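Local coordinates for uncharacterized protein Cgl0159 (Corynebacterium glutamicum, PDB 3FOK) that is of unknown function but folds as a TIM barrel, assembled with four other copies of itself in the crystal, at residues P3-P8 / R75-L80; R33-L38 / G84-L89; D96-A99 / L103-D106; V142-T147 / Y218-L223; R268-G273 / R293-D298. One frame throughout, in Å; residues are numbered along the deposited sequence.

Contact 1 of 5, residues P3-P8 / R75-L80; sequences PPIISP and RMAIAL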
# COMPACT_ATOMS: atom_id res chain seq x y z
N PRO A 3 8.79 51.22 -9.60
CA PRO A 3 8.22 50.63 -10.83
C PRO A 3 8.17 49.12 -10.68
O PRO A 3 9.18 48.48 -10.37
CB PRO A 3 9.14 51.03 -11.97
CG PRO A 3 10.48 51.08 -11.24
CD PRO A 3 10.16 51.69 -9.86
N PRO A 4 7.00 48.51 -10.91
CA PRO A 4 6.82 47.06 -10.79
C PRO A 4 7.66 46.26 -11.78
O PRO A 4 7.87 46.69 -12.91
CB PRO A 4 5.33 46.88 -11.02
CG PRO A 4 5.04 47.96 -12.02
CD PRO A 4 5.77 49.14 -11.43
N ILE A 5 8.13 45.10 -11.35
CA ILE A 5 8.92 44.24 -12.21
C ILE A 5 8.00 43.52 -13.20
O ILE A 5 8.40 43.23 -14.32
CB ILE A 5 9.70 43.19 -11.40
CG1 ILE A 5 10.66 43.88 -10.42
CG2 ILE A 5 10.49 42.27 -12.33
CD1 ILE A 5 11.86 44.55 -11.08
N ILE A 6 6.77 43.25 -12.78
CA ILE A 6 5.82 42.58 -13.66
C ILE A 6 4.65 43.49 -14.04
O ILE A 6 3.80 43.81 -13.21
CB ILE A 6 5.24 41.31 -13.00
CG1 ILE A 6 6.37 40.41 -12.51
CG2 ILE A 6 4.38 40.56 -14.01
CD1 ILE A 6 5.90 39.14 -11.83
N SER A 7 4.62 43.90 -15.30
CA SER A 7 3.57 44.77 -15.79
C SER A 7 2.26 44.01 -15.93
O SER A 7 2.26 42.80 -16.20
CB SER A 7 3.94 45.34 -17.16
OG SER A 7 3.94 44.31 -18.15
N PRO A 8 1.12 44.69 -15.73
CA PRO A 8 -0.16 44.00 -15.86
C PRO A 8 -0.30 43.33 -17.23
O PRO A 8 -1.13 42.44 -17.41
CB PRO A 8 -1.18 45.13 -15.62
CG PRO A 8 -0.41 46.39 -15.92
CD PRO A 8 0.94 46.10 -15.34
N ARG A 75 6.50 40.53 -5.42
CA ARG A 75 7.49 40.57 -4.35
C ARG A 75 8.63 39.62 -4.66
O ARG A 75 9.78 39.88 -4.33
CB ARG A 75 6.82 40.21 -3.02
CG ARG A 75 5.56 41.03 -2.76
CD ARG A 75 4.83 40.60 -1.50
NE ARG A 75 5.33 41.28 -0.31
CZ ARG A 75 4.83 42.41 0.16
NH1 ARG A 75 3.81 43.01 -0.44
NH2 ARG A 75 5.37 42.97 1.25
N MSE A 76 8.31 38.51 -5.32
CA MSE A 76 9.31 37.52 -5.71
C MSE A 76 10.18 38.09 -6.82
O MSE A 76 11.41 37.99 -6.79
CB MSE A 76 8.64 36.23 -6.19
CG MSE A 76 8.89 35.02 -5.29
SE MSE A 76 10.76 34.57 -5.11
CE MSE A 76 11.21 35.84 -3.74
N ALA A 77 9.54 38.69 -7.82
CA ALA A 77 10.24 39.28 -8.95
C ALA A 77 11.24 40.32 -8.47
O ALA A 77 12.36 40.40 -8.98
CB ALA A 77 9.24 39.92 -9.90
N ILE A 78 10.84 41.11 -7.48
CA ILE A 78 11.71 42.13 -6.92
C ILE A 78 12.93 41.48 -6.30
O ILE A 78 14.07 41.85 -6.60
CB ILE A 78 10.97 42.96 -5.84
CG1 ILE A 78 9.87 43.80 -6.50
CG2 ILE A 78 11.96 43.85 -5.10
CD1 ILE A 78 9.04 44.60 -5.51
N ALA A 79 12.69 40.50 -5.43
CA ALA A 79 13.78 39.79 -4.76
C ALA A 79 14.76 39.21 -5.78
O ALA A 79 15.97 39.37 -5.65
CB ALA A 79 13.21 38.68 -3.89
N LEU A 80 14.23 38.55 -6.81
CA LEU A 80 15.06 37.94 -7.84
C LEU A 80 15.84 38.95 -8.68
O LEU A 80 16.85 38.60 -9.30
CB LEU A 80 14.21 37.07 -8.78
CG LEU A 80 13.62 35.78 -8.22
CD1 LEU A 80 12.84 35.07 -9.32
CD2 LEU A 80 14.74 34.88 -7.70
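The backbone N of Ile6 donates a hydrogen bond to the Glu74 carboxylate oxygen OE2, and this polar tie holds the chain end of residues 3-8 beside helix 69-81. That helix follows the first strand of the TIM barrel, 44-48, and belongs to the outer layer around it. Between the two segments themselves the contact is wholly apolar. Ala77 faces the N-terminal arm, and its CB is touched by two isoleucines that follow each other in the chain. Ile5 comes up with its branch point: its CB and CG2 both touch Ala77, CG2 lying 3.6 Å from Ala77 CB. With chi1 at -61°, this branch is anti to the backbone N of Ile5, while CG1 is turned to the next helix residue. Ile6 supplies a longer arm. Its CG1 and the CD1 beyond it pass the same methyl, each 3.9 Å from Ala77 CB, and the buried Ile6 side chain also reaches Leu103 with its CD1. Just beyond, Ser7 is the N-cap of helix 8-20, with its OG bonded to Ser10 N, so the arm leaves helix 69-81 directly into another helix. Ile78, next to Ala77 in the helix, also packs against Val284 of helix 284-295. Toward the arm, Ile78 meets Ile5 at a slant, Ile5 CG1 resting 4.0 Å from Ile78 CG1 and about as far from the backbone N of Ile78.

Contact 2 of 5, residues R33-L38 / G84-L89; sequences RKRELL and GVDGVL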
# COMPACT_ATOMS: atom_id res chain seq x y z
N ARG A 33 18.19 29.72 -18.99
CA ARG A 33 19.64 29.74 -18.89
C ARG A 33 20.02 29.19 -17.52
O ARG A 33 19.64 29.75 -16.50
CB ARG A 33 20.17 31.16 -19.02
CG ARG A 33 20.01 31.76 -20.40
CD ARG A 33 21.34 31.81 -21.12
NE ARG A 33 22.36 32.51 -20.34
CZ ARG A 33 22.19 33.71 -19.79
NH1 ARG A 33 21.04 34.36 -19.94
NH2 ARG A 33 23.17 34.27 -19.10
N LYS A 34 20.78 28.10 -17.51
CA LYS A 34 21.18 27.49 -16.25
C LYS A 34 22.55 27.97 -15.77
O LYS A 34 23.33 28.52 -16.54
CB LYS A 34 21.17 25.97 -16.39
CG LYS A 34 19.78 25.43 -16.67
CD LYS A 34 19.80 23.97 -17.08
CE LYS A 34 18.42 23.54 -17.55
NZ LYS A 34 17.89 24.44 -18.62
N ARG A 35 22.82 27.75 -14.49
CA ARG A 35 24.08 28.16 -13.88
C ARG A 35 24.58 27.08 -12.93
O ARG A 35 23.86 26.15 -12.60
CB ARG A 35 23.91 29.46 -13.11
CG ARG A 35 22.74 29.46 -12.14
CD ARG A 35 22.91 30.48 -11.04
NE ARG A 35 23.81 30.00 -9.99
CZ ARG A 35 24.15 30.70 -8.91
NH1 ARG A 35 23.67 31.92 -8.72
NH2 ARG A 35 24.96 30.16 -8.00
N GLU A 36 25.83 27.22 -12.51
CA GLU A 36 26.42 26.28 -11.57
C GLU A 36 25.71 26.48 -10.24
O GLU A 36 25.22 27.57 -9.95
CB GLU A 36 27.92 26.57 -11.39
CG GLU A 36 28.80 26.23 -12.58
CD GLU A 36 29.02 24.73 -12.73
OE1 GLU A 36 29.41 24.09 -11.73
OE2 GLU A 36 28.83 24.21 -13.85
N LEU A 37 25.63 25.42 -9.45
CA LEU A 37 24.97 25.50 -8.16
C LEU A 37 25.67 26.54 -7.29
O LEU A 37 25.06 27.52 -6.85
CB LEU A 37 25.02 24.14 -7.45
CG LEU A 37 23.88 23.79 -6.49
CD1 LEU A 37 24.36 22.68 -5.56
CD2 LEU A 37 23.43 24.99 -5.68
N LEU A 38 26.96 26.32 -7.06
CA LEU A 38 27.74 27.24 -6.24
C LEU A 38 28.58 28.20 -7.07
O LEU A 38 29.24 27.80 -8.03
CB LEU A 38 28.65 26.44 -5.30
CG LEU A 38 27.92 25.53 -4.32
CD1 LEU A 38 28.92 24.70 -3.54
CD2 LEU A 38 27.06 26.37 -3.39
N GLY A 84 22.76 39.36 -5.92
CA GLY A 84 23.02 38.56 -4.75
C GLY A 84 22.07 37.39 -4.54
O GLY A 84 22.41 36.44 -3.84
N VAL A 85 20.87 37.46 -5.12
CA VAL A 85 19.91 36.37 -4.97
C VAL A 85 20.16 35.31 -6.03
O VAL A 85 19.93 35.53 -7.22
CB VAL A 85 18.44 36.88 -5.05
CG1 VAL A 85 18.22 37.97 -4.02
CG2 VAL A 85 18.12 37.38 -6.44
N ASP A 86 20.63 34.15 -5.59
CA ASP A 86 20.94 33.05 -6.49
C ASP A 86 19.75 32.26 -6.99
O ASP A 86 19.81 31.65 -8.05
CB ASP A 86 21.93 32.11 -5.81
CG ASP A 86 23.20 32.82 -5.39
OD1 ASP A 86 24.00 33.19 -6.29
OD2 ASP A 86 23.40 33.01 -4.18
N GLY A 87 18.66 32.25 -6.23
CA GLY A 87 17.51 31.49 -6.67
C GLY A 87 16.27 31.56 -5.81
O GLY A 87 16.17 32.36 -4.87
N VAL A 88 15.32 30.69 -6.13
CA VAL A 88 14.05 30.64 -5.43
C VAL A 88 13.60 29.22 -5.12
O VAL A 88 13.91 28.28 -5.85
CB VAL A 88 12.96 31.35 -6.27
CG1 VAL A 88 12.96 30.81 -7.69
CG2 VAL A 88 11.60 31.16 -5.63
N LEU A 89 12.87 29.07 -4.02
CA LEU A 89 12.33 27.78 -3.60
C LEU A 89 10.82 27.89 -3.67
O LEU A 89 10.23 28.77 -3.04
CB LEU A 89 12.74 27.45 -2.16
CG LEU A 89 11.80 26.50 -1.40
CD1 LEU A 89 11.61 25.20 -2.18
CD2 LEU A 89 12.35 26.23 -0.02
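Arg35 and Asp86 make this contact between them, as a salt bridge carried by one end of each. NH1 of Arg35 gives a nearly straight bond to OD1 of Asp86, 2.8 Å long with an N-H...O angle of 165°. The oxygen lies close to the guanidinium plane, at its edge, whereas the carboxylate stands almost perpendicular to that plane, at 89°. The arginine reaches OD1 from its anti side, slightly out of the carboxylate plane, so the two charged groups meet through single atoms and not as a side-by-side pair. The rotation of the guanidinium is held by carbonyls of the two residues that follow. The chain bends at chi3 (-79°) and curls back, bringing Arg35 NE 2.8 Å from Glu36 O. NH2 adds weaker bonds to Glu36 O and to Leu37 O, the latter 2.9 Å from it. Three nitrogens are therefore engaged, and the charge would be expected to stabilise the ionised state of the buried Asp86. The aspartate has a second duty: its OD2 accepts the backbone N-H of Phe45. Asp86 comes just before strand 87-90 of the TIM barrel, and through Phe45 it also joins the start of strand 44-48. The Arg35 side chain rests on Ile108 of strand 108-112, so the loop of residues 33-38 lies across the ends of three neighbouring barrel strands.

Contact 3 of 5, residues D96-A99 / L103-D106; sequences DDLA and LLDD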
# COMPACT_ATOMS: atom_id res chain seq x y z
N ASP A 96 6.40 27.56 -12.08
CA ASP A 96 5.94 27.66 -13.45
C ASP A 96 5.62 29.12 -13.81
O ASP A 96 6.04 29.59 -14.87
CB ASP A 96 4.72 26.77 -13.70
CG ASP A 96 5.04 25.28 -13.59
OD1 ASP A 96 6.19 24.89 -13.90
OD2 ASP A 96 4.14 24.50 -13.21
N ASP A 97 4.89 29.83 -12.95
CA ASP A 97 4.58 31.22 -13.26
C ASP A 97 5.87 31.99 -13.47
O ASP A 97 6.09 32.57 -14.54
CB ASP A 97 3.76 31.87 -12.14
CG ASP A 97 2.34 31.35 -12.07
OD1 ASP A 97 1.80 30.94 -13.12
OD2 ASP A 97 1.75 31.35 -10.96
N LEU A 98 6.74 31.99 -12.47
CA LEU A 98 8.02 32.69 -12.57
C LEU A 98 8.78 32.27 -13.82
O LEU A 98 9.44 33.09 -14.46
CB LEU A 98 8.88 32.43 -11.33
CG LEU A 98 8.45 33.06 -10.01
CD1 LEU A 98 9.33 32.54 -8.87
CD2 LEU A 98 8.54 34.58 -10.11
N ALA A 99 8.68 31.00 -14.19
CA ALA A 99 9.38 30.51 -15.38
C ALA A 99 8.71 31.07 -16.62
O ALA A 99 9.38 31.53 -17.55
CB ALA A 99 9.36 28.99 -15.41
N LEU A 103 11.57 34.95 -15.55
CA LEU A 103 12.40 35.52 -14.49
C LEU A 103 13.38 34.54 -13.86
O LEU A 103 13.98 34.85 -12.83
CB LEU A 103 11.50 36.09 -13.39
CG LEU A 103 10.34 36.99 -13.82
CD1 LEU A 103 9.50 37.35 -12.61
CD2 LEU A 103 10.88 38.24 -14.50
N LEU A 104 13.57 33.38 -14.47
CA LEU A 104 14.47 32.38 -13.89
C LEU A 104 15.76 32.05 -14.65
O LEU A 104 16.29 30.95 -14.51
CB LEU A 104 13.68 31.08 -13.64
CG LEU A 104 12.85 30.98 -12.36
CD1 LEU A 104 12.20 32.31 -12.03
CD2 LEU A 104 11.79 29.90 -12.53
N ASP A 105 16.26 33.00 -15.44
CA ASP A 105 17.51 32.77 -16.16
C ASP A 105 18.67 32.98 -15.21
O ASP A 105 18.70 33.97 -14.48
CB ASP A 105 17.66 33.75 -17.33
CG ASP A 105 16.67 33.49 -18.44
OD1 ASP A 105 16.56 32.33 -18.88
OD2 ASP A 105 16.01 34.45 -18.89
N ASP A 106 19.62 32.05 -15.20
CA ASP A 106 20.79 32.16 -14.33
C ASP A 106 20.43 32.13 -12.86
O ASP A 106 21.13 32.69 -12.02
CB ASP A 106 21.56 33.44 -14.62
CG ASP A 106 22.34 33.37 -15.92
OD1 ASP A 106 22.77 34.44 -16.41
OD2 ASP A 106 22.55 32.25 -16.44
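Leu98, near the end of helix 92-100, meets both leucines that follow the turn. Its CB is pressed by Leu104, whose CD1 lies 3.4 Å away, with CD2 of the same residue a little farther off. From there the chain runs on through CG to CD2, which sits 3.9 Å from Leu103 CD1. The side chains of Leu98 and Leu103 cross at about a right angle and meet through one methyl of each. Behind this, the backbone closes the turn. Leu103 N donates to Leu98 O over 3.0 Å, the N-H...O angle being 167°. A bond spanning five residues in this direction, at a helix C-terminus, is one element of a Schellman motif. Leu104 then straddles the helix end: while CD1 serves Leu98, its other methyl, CD2, lies 3.7 Å from Ala99 N and nearly as close to Ala99 CA and CB. In the TIM barrel the turn leads from helix 92-100 to strand 108-112, and it is backed by helix 69-81, where Ala77 meets Leu103 and Leu80 meets Leu104. Aspartates on the same helix work in other directions, Asp97 with Arg18 and Asp96 with Ser216 of the third subunit. The chemistry implies a buried helix end in which a carbonyl at the last turn is satisfied by the returning chain, while Leu104 CD1 and the root of the Leu103 side chain lie beside that carbonyl oxygen.

Contact 4 of 5, residues V142-T147 / Y218-L223; sequences VDFAKT and YTWMKL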
# COMPACT_ATOMS: atom_id res chain seq x y z
N VAL A 142 15.03 21.60 -12.62
CA VAL A 142 15.16 22.33 -11.36
C VAL A 142 16.50 21.86 -10.81
O VAL A 142 16.91 20.72 -11.03
CB VAL A 142 14.03 22.01 -10.35
CG1 VAL A 142 12.68 21.96 -11.06
CG2 VAL A 142 14.33 20.74 -9.63
N ASP A 143 17.18 22.74 -10.08
CA ASP A 143 18.50 22.43 -9.56
C ASP A 143 18.59 21.82 -8.17
O ASP A 143 19.60 21.20 -7.83
CB ASP A 143 19.35 23.70 -9.56
CG ASP A 143 19.17 24.54 -10.81
OD1 ASP A 143 18.16 25.28 -10.90
OD2 ASP A 143 20.03 24.44 -11.71
N PHE A 144 17.54 21.99 -7.38
CA PHE A 144 17.57 21.54 -5.99
C PHE A 144 16.21 21.03 -5.53
O PHE A 144 15.17 21.52 -5.98
CB PHE A 144 17.94 22.77 -5.16
CG PHE A 144 19.00 22.54 -4.13
CD1 PHE A 144 18.83 21.60 -3.12
CD2 PHE A 144 20.12 23.36 -4.11
CE1 PHE A 144 19.77 21.49 -2.10
CE2 PHE A 144 21.06 23.26 -3.09
CZ PHE A 144 20.88 22.32 -2.08
N ALA A 145 16.22 20.06 -4.62
CA ALA A 145 14.98 19.52 -4.07
C ALA A 145 14.93 19.88 -2.59
O ALA A 145 15.98 19.99 -1.94
CB ALA A 145 14.94 18.00 -4.24
N LYS A 146 13.74 20.09 -2.04
CA LYS A 146 13.61 20.43 -0.63
C LYS A 146 12.45 19.70 0.02
O LYS A 146 11.39 19.50 -0.60
CB LYS A 146 13.48 21.95 -0.46
CG LYS A 146 12.12 22.46 -0.01
CD LYS A 146 11.97 22.51 1.50
CE LYS A 146 10.61 23.10 1.87
NZ LYS A 146 10.46 23.41 3.31
N THR A 147 12.64 19.32 1.28
CA THR A 147 11.64 18.58 2.04
C THR A 147 11.48 19.13 3.45
O THR A 147 12.44 19.65 4.03
CB THR A 147 12.05 17.10 2.18
OG1 THR A 147 12.16 16.50 0.88
CG2 THR A 147 11.03 16.34 3.00
N TYR A 218 24.21 13.72 -1.21
CA TYR A 218 23.61 14.85 -1.90
C TYR A 218 22.64 15.59 -1.01
O TYR A 218 21.87 16.43 -1.49
CB TYR A 218 22.87 14.40 -3.16
CG TYR A 218 23.77 14.22 -4.35
CD1 TYR A 218 24.50 13.05 -4.52
CD2 TYR A 218 23.96 15.26 -5.27
CE1 TYR A 218 25.40 12.91 -5.58
CE2 TYR A 218 24.85 15.13 -6.32
CZ TYR A 218 25.57 13.96 -6.47
OH TYR A 218 26.47 13.84 -7.50
N THR A 219 22.67 15.30 0.28
CA THR A 219 21.72 15.96 1.17
C THR A 219 22.29 17.15 1.94
O THR A 219 23.39 17.10 2.47
CB THR A 219 21.08 14.95 2.15
OG1 THR A 219 21.74 15.02 3.42
CG2 THR A 219 21.20 13.53 1.61
N TRP A 220 21.50 18.22 1.95
CA TRP A 220 21.83 19.46 2.64
C TRP A 220 20.87 19.61 3.80
O TRP A 220 19.87 18.91 3.90
CB TRP A 220 21.63 20.65 1.70
CG TRP A 220 22.65 20.79 0.62
CD1 TRP A 220 23.03 19.83 -0.28
CD2 TRP A 220 23.40 21.96 0.29
NE1 TRP A 220 23.97 20.33 -1.14
CE2 TRP A 220 24.22 21.64 -0.82
CE3 TRP A 220 23.46 23.26 0.82
CZ2 TRP A 220 25.09 22.57 -1.40
CZ3 TRP A 220 24.33 24.18 0.24
CH2 TRP A 220 25.13 23.83 -0.86
N MSE A 221 21.17 20.55 4.69
CA MSE A 221 20.33 20.82 5.84
C MSE A 221 19.85 22.26 5.76
O MSE A 221 20.59 23.15 5.33
CB MSE A 221 21.12 20.63 7.15
CG MSE A 221 21.53 19.20 7.46
SE MSE A 221 20.07 18.09 8.09
CE MSE A 221 19.83 16.97 6.55
N LYS A 222 18.61 22.47 6.15
CA LYS A 222 18.01 23.80 6.17
C LYS A 222 17.63 23.91 7.64
O LYS A 222 16.64 23.33 8.08
CB LYS A 222 16.78 23.83 5.27
CG LYS A 222 16.13 25.20 5.11
CD LYS A 222 14.89 25.08 4.23
CE LYS A 222 14.08 26.36 4.20
NZ LYS A 222 12.77 26.14 3.52
N LEU A 223 18.44 24.63 8.41
CA LEU A 223 18.21 24.76 9.84
C LEU A 223 17.82 26.15 10.32
O LEU A 223 18.07 27.15 9.64
CB LEU A 223 19.47 24.32 10.60
CG LEU A 223 20.09 22.97 10.23
CD1 LEU A 223 21.34 22.76 11.06
CD2 LEU A 223 19.09 21.85 10.46
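Phe144 and Trp220 stand edge to face, a T-shaped pair inside the barrel. The phenyl ring points its CZ at the indole, with the ring planes at 77° and the centroid of the five-membered ring 4.8 Å from that of Phe144. CZ sits 3.4 Å above the indole plane, over the five-membered ring, and comes nearest Trp220 CD2, at 3.5 Å. CE1 follows over CG and CD1, so one corner of the phenylalanine rests on the five-membered ring. Two residues further along each strand, the lysines converge. Lys222 is drawn out straight, chi1 -175° and extended beyond CG, whereas Lys146 bends at chi2, and the two side chains approach each other at a slant. Their NZ atoms are 3.6 Å apart, gathered round the carboxylate of Glu182, whose OE1 makes a salt bridge with each ammonium. That shared anion would offset the closeness of two positive groups and probably fixes both ends in place. The charged group lies inside the TIM barrel, two residues along the strands from the aromatic pair; what it does is not known. Strands 144-151 and 219-224 are not direct neighbours: strand 179-189 runs between them and supplies Glu182. Val110 of strand 108-112 flanks Phe144 and Lys146, Leu241 and Leu243 of strand 240-243 flank Trp220 and Lys222, and Ala19 of the second subunit packs on Trp220.

Contact 5 of 5, residues R268-G273 / R293-D298; sequences RGLTVG and RLVHTD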
# COMPACT_ATOMS: atom_id res chain seq x y z
N ARG A 268 26.55 27.39 4.39
CA ARG A 268 26.75 27.87 3.02
C ARG A 268 25.85 29.01 2.57
O ARG A 268 25.95 29.47 1.43
CB ARG A 268 26.58 26.70 2.05
CG ARG A 268 27.74 25.72 2.07
CD ARG A 268 28.87 26.22 1.20
NE ARG A 268 30.04 25.36 1.25
CZ ARG A 268 31.01 25.37 0.34
NH1 ARG A 268 30.93 26.20 -0.69
NH2 ARG A 268 32.05 24.56 0.45
N GLY A 269 24.95 29.47 3.44
CA GLY A 269 24.09 30.56 3.03
C GLY A 269 22.72 30.62 3.67
O GLY A 269 22.50 30.14 4.78
N LEU A 270 21.78 31.23 2.94
CA LEU A 270 20.41 31.42 3.41
C LEU A 270 19.34 30.92 2.45
O LEU A 270 19.53 30.88 1.23
CB LEU A 270 20.17 32.92 3.64
CG LEU A 270 20.34 33.60 5.00
CD1 LEU A 270 21.48 33.01 5.79
CD2 LEU A 270 20.56 35.09 4.76
N THR A 271 18.20 30.54 3.02
CA THR A 271 17.02 30.10 2.28
C THR A 271 15.88 30.64 3.13
O THR A 271 15.25 29.91 3.90
CB THR A 271 16.91 28.56 2.18
OG1 THR A 271 18.01 28.05 1.41
CG2 THR A 271 15.61 28.17 1.48
N VAL A 272 15.66 31.94 3.00
CA VAL A 272 14.66 32.67 3.76
C VAL A 272 13.46 33.11 2.93
O VAL A 272 13.61 33.44 1.75
CB VAL A 272 15.30 33.90 4.42
CG1 VAL A 272 14.26 34.73 5.15
CG2 VAL A 272 16.40 33.46 5.38
N GLY A 273 12.29 33.14 3.55
CA GLY A 273 11.09 33.55 2.84
C GLY A 273 10.27 34.62 3.54
O GLY A 273 10.38 35.81 3.23
N ARG A 293 23.78 41.10 0.90
CA ARG A 293 25.12 41.57 1.22
C ARG A 293 25.67 40.91 2.48
O ARG A 293 26.81 41.16 2.88
CB ARG A 293 25.11 43.10 1.34
CG ARG A 293 24.79 43.78 -0.01
CD ARG A 293 24.58 45.29 0.07
NE ARG A 293 23.47 45.66 0.96
CZ ARG A 293 22.90 46.86 1.00
NH1 ARG A 293 23.33 47.83 0.20
NH2 ARG A 293 21.91 47.10 1.85
N LEU A 294 24.86 40.04 3.08
CA LEU A 294 25.25 39.32 4.28
C LEU A 294 25.80 37.96 3.83
O LEU A 294 26.69 37.39 4.47
CB LEU A 294 24.03 39.13 5.18
CG LEU A 294 24.17 39.38 6.68
CD1 LEU A 294 24.98 40.64 6.95
CD2 LEU A 294 22.78 39.51 7.29
N VAL A 295 25.26 37.46 2.72
CA VAL A 295 25.67 36.18 2.15
C VAL A 295 26.82 36.34 1.16
O VAL A 295 27.83 35.65 1.25
CB VAL A 295 24.47 35.50 1.43
CG1 VAL A 295 24.93 34.23 0.74
CG2 VAL A 295 23.37 35.18 2.44
N HIS A 296 26.65 37.25 0.21
CA HIS A 296 27.70 37.52 -0.77
C HIS A 296 28.32 38.87 -0.42
O HIS A 296 27.84 39.91 -0.87
CB HIS A 296 27.14 37.56 -2.19
CG HIS A 296 26.75 36.21 -2.71
ND1 HIS A 296 25.49 35.67 -2.50
CD2 HIS A 296 27.46 35.27 -3.37
CE1 HIS A 296 25.46 34.46 -3.02
NE2 HIS A 296 26.63 34.18 -3.54
N THR A 297 29.37 38.84 0.38
CA THR A 297 30.04 40.05 0.81
C THR A 297 30.73 40.77 -0.35
O THR A 297 31.69 41.51 -0.14
CB THR A 297 31.06 39.76 1.93
OG1 THR A 297 32.05 38.85 1.44
CG2 THR A 297 30.35 39.13 3.13
N ASP A 298 30.24 40.54 -1.56
CA ASP A 298 30.78 41.17 -2.76
C ASP A 298 32.30 41.28 -2.81
O ASP A 298 32.82 42.32 -3.19
CB ASP A 298 30.18 42.57 -2.93
CG ASP A 298 28.79 42.55 -3.54
OD1 ASP A 298 28.68 42.20 -4.74
OD2 ASP A 298 27.82 42.89 -2.84
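Gly269 and Val295 bring their backbones closest, with CA atoms 5.9 Å apart, where strand 267-272 passes the last turn of helix 284-295. No backbone hydrogen bond joins the two segments. Residues 268-272 belong to the strand, but Gly269 has a positive phi of 151°, a conformation in which a CB would press on the carbonyl O of Arg268, which accounts for glycine here. The helix stops at Val295, for His296 is the first residue to leave helical angles. Side chains then do the joining, and Val295 is the one that reaches in. Its chi1 of 175° sets CG1 anti to the backbone N and CG2 beside it, which turns CG1 to the strand backbone and CG2 to Leu270. CG1 lies 4.4 Å from Gly269 CA. CG2 lies 3.6 Å from Leu270 CD2. Leu270 also offers its CB, 4.1 Å from Val295 CG2, so that this methyl rests along the leucine from root to tip; the two side chains meet at a slant. The contact is wholly apolar and buried. It is the packing of a barrel strand against the helix that follows it, in the last beta-alpha unit of the TIM barrel. Leu270 is also touched by Trp258 of helix 252-261, and Phe45 of strand 44-48 packs on both Leu270 and Val295. Strand 267-272 itself pairs in parallel with strand 240-243 and with strand 44-48, which closes the barrel, and helix 284-295 covers the outer side of that seam.

How the contacts relate
The five contacts run from the barrel centre to its rim. Contact 4 is deepest, an aromatic pair and a lysine couple round a carboxylate inside the barrel; contact 5 is also buried but purely apolar, fixing a helix to the barrel's outer side. Contacts 1 and 3 share a patch of Ala77, Leu80, Leu103 and Leu104; contact 1, the more exposed, is apolar alone, while contact 3 adds one backbone hydrogen bond to leucine packing. Contact 2, a salt bridge, ties a loop to the start of strand 87-90 and touches all the others: Arg33 bridges to Asp106 of contact 3, Leu89 touches both lysines of contact 4, and Asp86 packs on His296 of contact 5.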